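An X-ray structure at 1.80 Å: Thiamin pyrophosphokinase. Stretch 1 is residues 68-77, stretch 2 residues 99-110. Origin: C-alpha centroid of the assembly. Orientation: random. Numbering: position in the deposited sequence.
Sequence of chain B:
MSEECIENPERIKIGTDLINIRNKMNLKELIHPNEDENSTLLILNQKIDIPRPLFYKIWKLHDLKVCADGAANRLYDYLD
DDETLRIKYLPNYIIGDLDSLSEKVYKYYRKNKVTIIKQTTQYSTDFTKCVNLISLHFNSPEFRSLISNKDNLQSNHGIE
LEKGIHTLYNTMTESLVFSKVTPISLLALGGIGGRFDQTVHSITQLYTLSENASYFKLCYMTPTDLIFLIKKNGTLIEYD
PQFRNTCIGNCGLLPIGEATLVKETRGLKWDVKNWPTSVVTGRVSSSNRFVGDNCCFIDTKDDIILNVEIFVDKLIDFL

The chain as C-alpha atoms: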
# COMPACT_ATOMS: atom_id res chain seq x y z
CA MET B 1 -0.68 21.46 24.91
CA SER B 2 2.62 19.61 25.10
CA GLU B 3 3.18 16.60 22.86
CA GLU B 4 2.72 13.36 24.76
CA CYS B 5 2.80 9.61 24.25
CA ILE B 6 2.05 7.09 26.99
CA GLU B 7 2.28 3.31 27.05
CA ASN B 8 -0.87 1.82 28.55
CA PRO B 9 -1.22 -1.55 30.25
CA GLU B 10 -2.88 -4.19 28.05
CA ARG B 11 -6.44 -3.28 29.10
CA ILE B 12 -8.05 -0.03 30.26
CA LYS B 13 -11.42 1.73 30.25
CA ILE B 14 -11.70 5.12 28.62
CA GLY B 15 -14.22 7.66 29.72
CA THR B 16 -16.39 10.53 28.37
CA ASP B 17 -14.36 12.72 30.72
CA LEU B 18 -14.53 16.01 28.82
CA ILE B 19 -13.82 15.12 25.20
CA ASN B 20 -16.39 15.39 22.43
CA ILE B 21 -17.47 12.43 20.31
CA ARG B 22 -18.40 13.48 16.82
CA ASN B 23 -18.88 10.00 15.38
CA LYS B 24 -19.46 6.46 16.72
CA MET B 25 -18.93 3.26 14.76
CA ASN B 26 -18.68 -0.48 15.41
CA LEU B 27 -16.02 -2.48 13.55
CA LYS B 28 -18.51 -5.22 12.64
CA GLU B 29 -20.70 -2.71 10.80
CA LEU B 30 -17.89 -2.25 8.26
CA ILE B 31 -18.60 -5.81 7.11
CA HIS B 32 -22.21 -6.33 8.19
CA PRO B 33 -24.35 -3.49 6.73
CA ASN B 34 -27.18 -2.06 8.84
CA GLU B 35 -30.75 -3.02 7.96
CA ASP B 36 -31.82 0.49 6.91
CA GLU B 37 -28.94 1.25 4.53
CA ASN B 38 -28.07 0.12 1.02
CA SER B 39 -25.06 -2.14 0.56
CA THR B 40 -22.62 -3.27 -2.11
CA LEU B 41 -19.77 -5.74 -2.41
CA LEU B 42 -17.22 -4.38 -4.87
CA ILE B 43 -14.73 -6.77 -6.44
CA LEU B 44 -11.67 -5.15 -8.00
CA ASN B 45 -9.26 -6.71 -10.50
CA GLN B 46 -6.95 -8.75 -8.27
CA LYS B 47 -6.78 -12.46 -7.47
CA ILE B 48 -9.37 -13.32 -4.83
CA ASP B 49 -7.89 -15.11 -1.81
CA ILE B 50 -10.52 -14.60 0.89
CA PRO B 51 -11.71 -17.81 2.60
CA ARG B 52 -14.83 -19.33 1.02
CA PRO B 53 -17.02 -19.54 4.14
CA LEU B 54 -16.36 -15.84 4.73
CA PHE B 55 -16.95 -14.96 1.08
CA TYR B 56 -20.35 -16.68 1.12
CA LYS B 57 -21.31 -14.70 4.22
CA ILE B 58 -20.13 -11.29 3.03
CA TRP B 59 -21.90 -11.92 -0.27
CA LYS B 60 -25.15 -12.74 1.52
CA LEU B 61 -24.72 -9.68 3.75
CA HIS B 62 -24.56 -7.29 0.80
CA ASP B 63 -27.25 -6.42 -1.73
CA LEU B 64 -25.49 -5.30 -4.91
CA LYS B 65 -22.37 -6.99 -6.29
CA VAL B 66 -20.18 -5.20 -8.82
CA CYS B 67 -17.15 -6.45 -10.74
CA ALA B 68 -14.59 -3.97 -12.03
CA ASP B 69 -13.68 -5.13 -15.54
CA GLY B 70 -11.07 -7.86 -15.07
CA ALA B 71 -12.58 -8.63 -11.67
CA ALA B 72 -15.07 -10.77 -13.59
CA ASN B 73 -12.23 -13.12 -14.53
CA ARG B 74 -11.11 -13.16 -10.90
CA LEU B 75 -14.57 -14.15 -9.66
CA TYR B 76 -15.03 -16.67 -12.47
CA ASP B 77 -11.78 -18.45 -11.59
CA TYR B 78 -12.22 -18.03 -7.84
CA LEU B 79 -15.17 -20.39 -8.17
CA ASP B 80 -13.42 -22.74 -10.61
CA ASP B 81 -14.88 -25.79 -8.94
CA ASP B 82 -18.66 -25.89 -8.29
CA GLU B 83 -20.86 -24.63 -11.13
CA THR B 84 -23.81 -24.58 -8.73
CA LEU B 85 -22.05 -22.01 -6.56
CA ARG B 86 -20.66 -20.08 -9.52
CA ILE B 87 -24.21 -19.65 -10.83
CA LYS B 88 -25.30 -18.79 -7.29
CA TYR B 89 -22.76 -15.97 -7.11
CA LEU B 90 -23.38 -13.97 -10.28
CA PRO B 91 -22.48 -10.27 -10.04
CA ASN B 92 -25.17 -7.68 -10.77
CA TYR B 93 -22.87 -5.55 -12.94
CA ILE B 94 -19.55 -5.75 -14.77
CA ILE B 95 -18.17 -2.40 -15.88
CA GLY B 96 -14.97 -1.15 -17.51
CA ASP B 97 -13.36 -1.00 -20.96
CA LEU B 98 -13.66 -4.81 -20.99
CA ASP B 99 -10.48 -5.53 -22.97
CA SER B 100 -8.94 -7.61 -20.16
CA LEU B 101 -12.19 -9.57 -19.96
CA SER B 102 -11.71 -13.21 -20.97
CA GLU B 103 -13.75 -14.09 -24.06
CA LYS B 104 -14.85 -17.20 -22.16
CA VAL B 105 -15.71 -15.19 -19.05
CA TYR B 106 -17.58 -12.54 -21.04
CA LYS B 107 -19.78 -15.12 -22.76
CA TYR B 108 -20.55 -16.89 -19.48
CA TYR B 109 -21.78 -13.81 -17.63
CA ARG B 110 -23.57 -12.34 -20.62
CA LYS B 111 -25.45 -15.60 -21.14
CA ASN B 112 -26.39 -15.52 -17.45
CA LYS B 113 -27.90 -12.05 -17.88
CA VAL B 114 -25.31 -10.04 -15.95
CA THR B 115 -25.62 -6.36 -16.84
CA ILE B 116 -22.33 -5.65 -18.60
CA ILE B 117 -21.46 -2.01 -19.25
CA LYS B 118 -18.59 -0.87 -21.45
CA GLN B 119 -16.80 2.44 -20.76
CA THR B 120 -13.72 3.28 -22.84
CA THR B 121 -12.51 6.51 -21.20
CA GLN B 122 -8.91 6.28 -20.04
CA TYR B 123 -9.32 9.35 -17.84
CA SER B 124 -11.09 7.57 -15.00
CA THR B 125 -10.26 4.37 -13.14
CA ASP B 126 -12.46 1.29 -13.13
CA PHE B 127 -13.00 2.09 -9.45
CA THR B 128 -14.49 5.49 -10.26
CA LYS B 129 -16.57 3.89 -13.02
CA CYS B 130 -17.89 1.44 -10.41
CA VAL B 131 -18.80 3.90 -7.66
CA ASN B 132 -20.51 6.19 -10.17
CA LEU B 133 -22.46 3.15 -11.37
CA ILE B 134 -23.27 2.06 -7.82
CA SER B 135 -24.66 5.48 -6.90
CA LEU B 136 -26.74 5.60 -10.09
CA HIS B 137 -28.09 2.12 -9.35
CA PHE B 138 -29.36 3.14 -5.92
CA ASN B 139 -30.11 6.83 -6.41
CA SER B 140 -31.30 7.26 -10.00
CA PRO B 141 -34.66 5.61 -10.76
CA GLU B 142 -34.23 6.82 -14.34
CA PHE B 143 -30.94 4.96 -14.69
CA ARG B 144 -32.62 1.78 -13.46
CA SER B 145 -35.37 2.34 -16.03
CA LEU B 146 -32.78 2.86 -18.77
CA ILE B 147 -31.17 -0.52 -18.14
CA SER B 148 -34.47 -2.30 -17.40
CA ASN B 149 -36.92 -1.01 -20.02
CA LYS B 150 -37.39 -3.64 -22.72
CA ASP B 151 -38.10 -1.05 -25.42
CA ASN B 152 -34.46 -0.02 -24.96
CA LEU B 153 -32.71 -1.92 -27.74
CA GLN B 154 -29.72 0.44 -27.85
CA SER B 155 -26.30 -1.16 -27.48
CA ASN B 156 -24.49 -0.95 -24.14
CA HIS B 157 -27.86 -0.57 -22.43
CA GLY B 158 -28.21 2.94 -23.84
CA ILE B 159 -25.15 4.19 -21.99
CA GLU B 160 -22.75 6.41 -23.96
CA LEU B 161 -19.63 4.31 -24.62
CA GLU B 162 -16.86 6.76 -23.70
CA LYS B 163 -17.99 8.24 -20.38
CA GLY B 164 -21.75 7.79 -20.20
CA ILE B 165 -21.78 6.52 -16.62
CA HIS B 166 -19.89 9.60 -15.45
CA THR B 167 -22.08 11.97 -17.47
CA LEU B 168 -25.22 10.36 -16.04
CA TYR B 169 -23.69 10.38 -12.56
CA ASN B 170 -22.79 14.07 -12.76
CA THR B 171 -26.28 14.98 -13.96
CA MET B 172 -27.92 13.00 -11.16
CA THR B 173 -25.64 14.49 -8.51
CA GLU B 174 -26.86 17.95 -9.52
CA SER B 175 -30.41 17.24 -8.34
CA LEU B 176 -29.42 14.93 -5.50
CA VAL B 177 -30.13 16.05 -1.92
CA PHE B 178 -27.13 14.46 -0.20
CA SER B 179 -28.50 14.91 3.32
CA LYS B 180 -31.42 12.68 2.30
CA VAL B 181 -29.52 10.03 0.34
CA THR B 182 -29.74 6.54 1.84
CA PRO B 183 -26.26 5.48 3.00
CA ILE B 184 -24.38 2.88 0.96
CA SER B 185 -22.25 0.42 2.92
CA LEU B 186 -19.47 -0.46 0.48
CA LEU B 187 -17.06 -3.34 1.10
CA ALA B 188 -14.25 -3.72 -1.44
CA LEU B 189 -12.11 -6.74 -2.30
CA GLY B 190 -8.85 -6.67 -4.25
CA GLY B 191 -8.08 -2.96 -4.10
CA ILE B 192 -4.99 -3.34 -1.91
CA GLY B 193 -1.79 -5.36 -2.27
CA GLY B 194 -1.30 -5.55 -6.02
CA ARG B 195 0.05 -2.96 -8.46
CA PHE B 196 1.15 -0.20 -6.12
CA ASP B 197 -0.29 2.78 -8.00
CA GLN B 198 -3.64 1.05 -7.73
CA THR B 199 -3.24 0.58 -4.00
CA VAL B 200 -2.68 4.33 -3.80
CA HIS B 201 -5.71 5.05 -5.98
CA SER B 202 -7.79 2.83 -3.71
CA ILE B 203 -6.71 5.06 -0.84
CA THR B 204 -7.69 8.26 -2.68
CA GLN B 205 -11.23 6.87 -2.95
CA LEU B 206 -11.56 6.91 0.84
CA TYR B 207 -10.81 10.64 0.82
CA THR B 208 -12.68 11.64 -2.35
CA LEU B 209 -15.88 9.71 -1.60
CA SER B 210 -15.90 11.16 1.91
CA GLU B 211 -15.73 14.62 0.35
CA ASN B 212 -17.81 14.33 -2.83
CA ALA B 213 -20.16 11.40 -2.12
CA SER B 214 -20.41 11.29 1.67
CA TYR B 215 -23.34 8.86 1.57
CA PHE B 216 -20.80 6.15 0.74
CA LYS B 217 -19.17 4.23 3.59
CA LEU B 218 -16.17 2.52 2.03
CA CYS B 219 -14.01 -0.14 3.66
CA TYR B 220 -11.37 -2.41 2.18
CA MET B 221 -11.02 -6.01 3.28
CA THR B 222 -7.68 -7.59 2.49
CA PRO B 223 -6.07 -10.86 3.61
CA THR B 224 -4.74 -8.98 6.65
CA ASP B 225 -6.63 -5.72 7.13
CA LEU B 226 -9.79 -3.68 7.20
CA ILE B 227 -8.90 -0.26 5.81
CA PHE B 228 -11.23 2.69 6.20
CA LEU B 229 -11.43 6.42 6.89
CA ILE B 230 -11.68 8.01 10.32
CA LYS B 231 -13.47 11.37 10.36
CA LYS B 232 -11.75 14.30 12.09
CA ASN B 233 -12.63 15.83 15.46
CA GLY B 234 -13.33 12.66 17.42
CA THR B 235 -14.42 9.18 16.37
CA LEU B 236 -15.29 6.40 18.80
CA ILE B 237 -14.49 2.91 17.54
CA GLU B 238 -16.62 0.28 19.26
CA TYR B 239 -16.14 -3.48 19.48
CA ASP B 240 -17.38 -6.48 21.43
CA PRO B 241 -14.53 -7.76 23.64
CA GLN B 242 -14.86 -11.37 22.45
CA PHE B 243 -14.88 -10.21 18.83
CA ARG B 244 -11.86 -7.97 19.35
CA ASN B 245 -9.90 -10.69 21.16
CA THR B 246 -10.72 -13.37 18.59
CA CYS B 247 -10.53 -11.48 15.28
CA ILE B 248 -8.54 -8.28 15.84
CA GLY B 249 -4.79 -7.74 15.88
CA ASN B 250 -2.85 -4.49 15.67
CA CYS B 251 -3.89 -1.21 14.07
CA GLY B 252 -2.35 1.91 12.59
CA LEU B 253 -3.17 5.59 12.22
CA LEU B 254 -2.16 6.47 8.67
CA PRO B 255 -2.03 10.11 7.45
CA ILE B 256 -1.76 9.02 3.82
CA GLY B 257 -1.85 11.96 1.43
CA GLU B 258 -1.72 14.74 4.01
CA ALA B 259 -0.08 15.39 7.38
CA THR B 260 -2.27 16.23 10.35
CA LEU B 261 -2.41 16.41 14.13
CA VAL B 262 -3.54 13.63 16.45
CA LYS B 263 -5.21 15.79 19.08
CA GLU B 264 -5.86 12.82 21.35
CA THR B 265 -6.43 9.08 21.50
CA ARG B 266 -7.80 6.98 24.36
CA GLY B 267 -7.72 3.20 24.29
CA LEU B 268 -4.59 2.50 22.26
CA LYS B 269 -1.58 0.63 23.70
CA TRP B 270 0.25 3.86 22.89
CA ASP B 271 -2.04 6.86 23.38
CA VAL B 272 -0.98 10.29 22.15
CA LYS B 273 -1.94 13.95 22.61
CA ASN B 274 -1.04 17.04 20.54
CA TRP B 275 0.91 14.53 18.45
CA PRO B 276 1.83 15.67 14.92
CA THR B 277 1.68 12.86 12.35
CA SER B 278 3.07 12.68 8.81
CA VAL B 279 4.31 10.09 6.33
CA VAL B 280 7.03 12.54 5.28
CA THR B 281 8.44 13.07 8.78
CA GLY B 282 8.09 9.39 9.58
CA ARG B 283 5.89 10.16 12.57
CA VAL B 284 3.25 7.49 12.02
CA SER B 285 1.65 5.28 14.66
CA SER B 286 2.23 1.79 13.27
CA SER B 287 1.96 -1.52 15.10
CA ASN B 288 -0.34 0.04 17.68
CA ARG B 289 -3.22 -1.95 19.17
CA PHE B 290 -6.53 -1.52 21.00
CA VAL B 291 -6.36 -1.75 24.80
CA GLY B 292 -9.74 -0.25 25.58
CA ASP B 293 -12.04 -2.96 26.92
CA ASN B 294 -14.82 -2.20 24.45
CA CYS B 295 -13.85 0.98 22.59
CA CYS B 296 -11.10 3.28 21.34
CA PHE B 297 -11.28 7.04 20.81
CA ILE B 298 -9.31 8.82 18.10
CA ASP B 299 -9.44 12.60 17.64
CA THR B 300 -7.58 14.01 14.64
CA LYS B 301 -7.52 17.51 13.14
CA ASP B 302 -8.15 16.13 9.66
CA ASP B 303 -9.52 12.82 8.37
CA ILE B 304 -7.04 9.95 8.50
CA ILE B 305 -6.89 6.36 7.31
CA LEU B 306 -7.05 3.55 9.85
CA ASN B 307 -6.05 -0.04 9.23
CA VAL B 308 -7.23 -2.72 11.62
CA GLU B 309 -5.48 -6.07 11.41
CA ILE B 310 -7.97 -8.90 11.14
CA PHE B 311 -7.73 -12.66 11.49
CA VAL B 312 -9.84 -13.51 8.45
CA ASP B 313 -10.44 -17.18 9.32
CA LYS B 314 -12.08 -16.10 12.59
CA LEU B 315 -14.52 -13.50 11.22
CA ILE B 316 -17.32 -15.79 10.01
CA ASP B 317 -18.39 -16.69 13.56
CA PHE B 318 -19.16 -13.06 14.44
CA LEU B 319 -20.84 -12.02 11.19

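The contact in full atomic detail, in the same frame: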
# COMPACT_ATOMS: atom_id res chain seq x y z
N ALA B 68 -15.30 -4.98 -11.26
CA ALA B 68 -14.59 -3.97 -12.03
C ALA B 68 -13.78 -4.63 -13.15
O ALA B 68 -12.70 -5.18 -12.91
CB ALA B 68 -13.67 -3.17 -11.12
N ASP B 69 -14.32 -4.57 -14.36
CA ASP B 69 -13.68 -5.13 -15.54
C ASP B 69 -13.08 -6.52 -15.33
O ASP B 69 -13.81 -7.50 -15.23
CB ASP B 69 -12.59 -4.17 -16.04
CG ASP B 69 -12.11 -4.51 -17.44
OD1 ASP B 69 -12.69 -5.41 -18.07
OD2 ASP B 69 -11.15 -3.87 -17.91
N GLY B 70 -11.75 -6.59 -15.26
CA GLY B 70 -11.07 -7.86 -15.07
C GLY B 70 -11.50 -8.65 -13.85
O GLY B 70 -11.27 -9.86 -13.77
N ALA B 71 -12.12 -7.98 -12.89
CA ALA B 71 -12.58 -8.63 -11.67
C ALA B 71 -13.52 -9.79 -11.99
O ALA B 71 -13.67 -10.72 -11.20
CB ALA B 71 -13.28 -7.63 -10.77
N ALA B 72 -14.15 -9.72 -13.16
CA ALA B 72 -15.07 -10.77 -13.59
C ALA B 72 -14.29 -12.06 -13.78
O ALA B 72 -14.79 -13.15 -13.46
CB ALA B 72 -15.77 -10.37 -14.88
N ASN B 73 -13.08 -11.95 -14.32
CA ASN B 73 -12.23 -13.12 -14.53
C ASN B 73 -11.87 -13.69 -13.16
O ASN B 73 -11.92 -14.90 -12.94
CB ASN B 73 -10.94 -12.75 -15.27
CG ASN B 73 -11.20 -12.19 -16.65
OD1 ASN B 73 -12.03 -12.71 -17.41
ND2 ASN B 73 -10.48 -11.13 -17.01
N ARG B 74 -11.50 -12.79 -12.25
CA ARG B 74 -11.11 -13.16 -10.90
C ARG B 74 -12.20 -13.96 -10.20
O ARG B 74 -11.94 -15.00 -9.59
CB ARG B 74 -10.80 -11.90 -10.09
CG ARG B 74 -9.75 -10.99 -10.71
CD ARG B 74 -8.40 -11.69 -10.84
NE ARG B 74 -7.38 -10.79 -11.38
CZ ARG B 74 -6.11 -11.12 -11.54
NH1 ARG B 74 -5.69 -12.34 -11.21
NH2 ARG B 74 -5.24 -10.24 -12.03
N LEU B 75 -13.44 -13.48 -10.29
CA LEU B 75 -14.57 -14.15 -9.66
C LEU B 75 -14.82 -15.49 -10.34
O LEU B 75 -15.02 -16.51 -9.68
CB LEU B 75 -15.83 -13.28 -9.77
CG LEU B 75 -17.11 -13.85 -9.15
CD1 LEU B 75 -16.92 -14.04 -7.65
CD2 LEU B 75 -18.27 -12.92 -9.44
N TYR B 76 -14.81 -15.47 -11.67
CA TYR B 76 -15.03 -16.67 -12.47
C TYR B 76 -14.07 -17.79 -12.05
O TYR B 76 -14.50 -18.92 -11.81
CB TYR B 76 -14.82 -16.35 -13.95
CG TYR B 76 -15.11 -17.50 -14.89
CD1 TYR B 76 -16.43 -17.85 -15.20
CD2 TYR B 76 -14.08 -18.23 -15.47
CE1 TYR B 76 -16.70 -18.91 -16.06
CE2 TYR B 76 -14.34 -19.29 -16.33
CZ TYR B 76 -15.66 -19.62 -16.63
OH TYR B 76 -15.92 -20.66 -17.48
N ASP B 77 -12.78 -17.47 -11.97
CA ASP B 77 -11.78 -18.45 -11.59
C ASP B 77 -11.86 -18.81 -10.11
O ASP B 77 -11.70 -19.97 -9.73
CB ASP B 77 -10.37 -17.94 -11.90
CG ASP B 77 -10.15 -17.70 -13.39
OD1 ASP B 77 -10.66 -18.49 -14.20
OD2 ASP B 77 -9.45 -16.73 -13.73
N ASP B 99 -11.50 -4.88 -22.14
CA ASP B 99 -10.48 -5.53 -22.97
C ASP B 99 -9.80 -6.70 -22.25
O ASP B 99 -9.48 -7.71 -22.88
CB ASP B 99 -9.42 -4.53 -23.43
CG ASP B 99 -9.95 -3.57 -24.48
OD1 ASP B 99 -10.65 -4.03 -25.40
OD2 ASP B 99 -9.65 -2.36 -24.39
N SER B 100 -9.59 -6.56 -20.95
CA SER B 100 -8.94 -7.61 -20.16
C SER B 100 -9.90 -8.76 -19.87
O SER B 100 -9.50 -9.81 -19.37
CB SER B 100 -8.43 -7.04 -18.84
OG SER B 100 -9.51 -6.68 -18.00
N LEU B 101 -11.18 -8.56 -20.20
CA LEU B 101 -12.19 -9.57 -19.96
C LEU B 101 -12.01 -10.79 -20.86
O LEU B 101 -11.97 -10.68 -22.09
CB LEU B 101 -13.58 -8.97 -20.19
CG LEU B 101 -14.80 -9.80 -19.78
CD1 LEU B 101 -14.72 -10.12 -18.30
CD2 LEU B 101 -16.07 -9.03 -20.09
N SER B 102 -11.88 -11.96 -20.24
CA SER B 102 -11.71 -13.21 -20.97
C SER B 102 -12.91 -13.44 -21.88
O SER B 102 -14.06 -13.24 -21.46
CB SER B 102 -11.58 -14.37 -19.99
OG SER B 102 -11.75 -15.62 -20.64
N GLU B 103 -12.66 -13.84 -23.12
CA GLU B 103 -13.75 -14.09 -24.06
C GLU B 103 -14.68 -15.13 -23.45
O GLU B 103 -15.90 -15.03 -23.56
CB GLU B 103 -13.20 -14.59 -25.40
CG GLU B 103 -14.27 -14.80 -26.46
CD GLU B 103 -13.70 -15.16 -27.82
OE1 GLU B 103 -12.49 -15.47 -27.89
OE2 GLU B 103 -14.45 -15.14 -28.81
N LYS B 104 -14.09 -16.14 -22.81
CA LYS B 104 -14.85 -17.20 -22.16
C LYS B 104 -15.67 -16.65 -21.00
O LYS B 104 -16.84 -16.99 -20.83
CB LYS B 104 -13.89 -18.29 -21.67
CG LYS B 104 -14.51 -19.32 -20.74
CD LYS B 104 -13.55 -20.48 -20.47
CE LYS B 104 -12.19 -19.99 -19.99
NZ LYS B 104 -12.27 -19.23 -18.71
N VAL B 105 -15.04 -15.79 -20.20
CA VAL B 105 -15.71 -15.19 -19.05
C VAL B 105 -16.84 -14.25 -19.49
O VAL B 105 -17.91 -14.25 -18.90
CB VAL B 105 -14.71 -14.40 -18.17
CG1 VAL B 105 -15.45 -13.68 -17.05
CG2 VAL B 105 -13.67 -15.35 -17.60
N TYR B 106 -16.58 -13.46 -20.53
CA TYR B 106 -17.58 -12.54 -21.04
C TYR B 106 -18.84 -13.29 -21.47
O TYR B 106 -19.95 -12.93 -21.08
CB TYR B 106 -17.03 -11.75 -22.23
CG TYR B 106 -18.07 -10.90 -22.93
CD1 TYR B 106 -18.63 -9.79 -22.30
CD2 TYR B 106 -18.51 -11.22 -24.22
CE1 TYR B 106 -19.61 -9.02 -22.94
CE2 TYR B 106 -19.48 -10.45 -24.86
CZ TYR B 106 -20.03 -9.36 -24.21
OH TYR B 106 -20.99 -8.61 -24.84
N LYS B 107 -18.66 -14.33 -22.28
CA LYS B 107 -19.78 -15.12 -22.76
C LYS B 107 -20.59 -15.74 -21.63
O LYS B 107 -21.82 -15.76 -21.67
CB LYS B 107 -19.30 -16.23 -23.70
CG LYS B 107 -18.85 -15.77 -25.08
CD LYS B 107 -18.93 -16.92 -26.08
CE LYS B 107 -18.60 -16.48 -27.50
NZ LYS B 107 -17.14 -16.24 -27.70
N TYR B 108 -19.89 -16.26 -20.62
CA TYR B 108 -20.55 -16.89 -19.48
C TYR B 108 -21.48 -15.95 -18.72
O TYR B 108 -22.63 -16.30 -18.45
CB TYR B 108 -19.51 -17.45 -18.51
CG TYR B 108 -20.13 -18.06 -17.27
CD1 TYR B 108 -20.76 -19.31 -17.32
CD2 TYR B 108 -20.11 -17.38 -16.06
CE1 TYR B 108 -21.35 -19.86 -16.19
CE2 TYR B 108 -20.71 -17.92 -14.92
CZ TYR B 108 -21.33 -19.16 -14.99
OH TYR B 108 -21.92 -19.70 -13.87
N TYR B 109 -20.98 -14.78 -18.37
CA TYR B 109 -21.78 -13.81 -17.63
C TYR B 109 -22.85 -13.14 -18.47
O TYR B 109 -23.91 -12.78 -17.96
CB TYR B 109 -20.87 -12.77 -16.97
CG TYR B 109 -20.15 -13.33 -15.76
CD1 TYR B 109 -18.77 -13.16 -15.60
CD2 TYR B 109 -20.84 -14.04 -14.78
CE1 TYR B 109 -18.11 -13.70 -14.50
CE2 TYR B 109 -20.19 -14.58 -13.68
CZ TYR B 109 -18.82 -14.41 -13.55
OH TYR B 109 -18.17 -14.95 -12.47
N ARG B 110 -22.58 -12.96 -19.76
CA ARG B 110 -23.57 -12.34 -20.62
C ARG B 110 -24.74 -13.30 -20.76
O ARG B 110 -25.90 -12.90 -20.68
CB ARG B 110 -23.00 -12.04 -22.00
CG ARG B 110 -23.85 -11.03 -22.75
CD ARG B 110 -23.50 -10.89 -24.21
NE ARG B 110 -24.09 -9.68 -24.78
CZ ARG B 110 -25.37 -9.34 -24.63
NH1 ARG B 110 -26.20 -10.11 -23.94
NH2 ARG B 110 -25.82 -8.21 -25.17

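Two helices of one chain of thiamin pyrophosphokinase meet nearly at right angles: the axes of the helix ending stretch 1, through Asp77, and of helix 103-110 approach to 9.6 Å, with 80° between their N-to-C directions. A type II' turn from Ala68 to Ala71 leads into the first helix, closed by Ala71 N to Ala68 O at 2.9 Å. The backbones come closest where Gly70 CA lies 5.3 Å from Leu101 CA; farther along, Asn73 CA and Val105 CA are 6.1 Å apart. At Gly70, CA is 3.5 Å from Ser100 OG, and an ideal CB there would sit only 3.2 Å from that hydroxyl, a tight fit.

Asn73 is the polar clasp. Its amide uses both ends on the loop preceding the second helix: ND2 donates to Ser100 O (2.9 Å), and OD1 accepts from Ser102 N (2.9 Å, 159° at the hydrogen). Ser102 in turn caps its own helix, its OG accepting a weak bond from Val105 N at 3.3 Å, so the residue held by Asn73 is also the N-cap, immediately before the helix. Nearby, Ser100 OG donates a weak hydrogen bond to Asp69 OD2 (3.3 Å).

Apolar packing fills the crossing. Ala72 CB points toward the other stretch and touches Leu101 CD1 at 3.6 Å and Val105 CG1 at 4.0 Å; Tyr109 also approaches here, its CE1 standing 3.5 Å from Ala72 O, which lies at the edge of the tyrosine ring, near its plane. Tyr76, with the largest covered area, is a knob among Lys104, Val105, Tyr108 and Tyr109. Its CD2 meets Val105 CG2 at 3.6 Å, its CE2 lies 3.2 Å from Lys104 NZ, and its edge is directed at the face of Tyr108, with centroids 5.4 Å apart and planes at 63°. Leu75 CG adds a contact with Tyr109 OH at 3.7 Å.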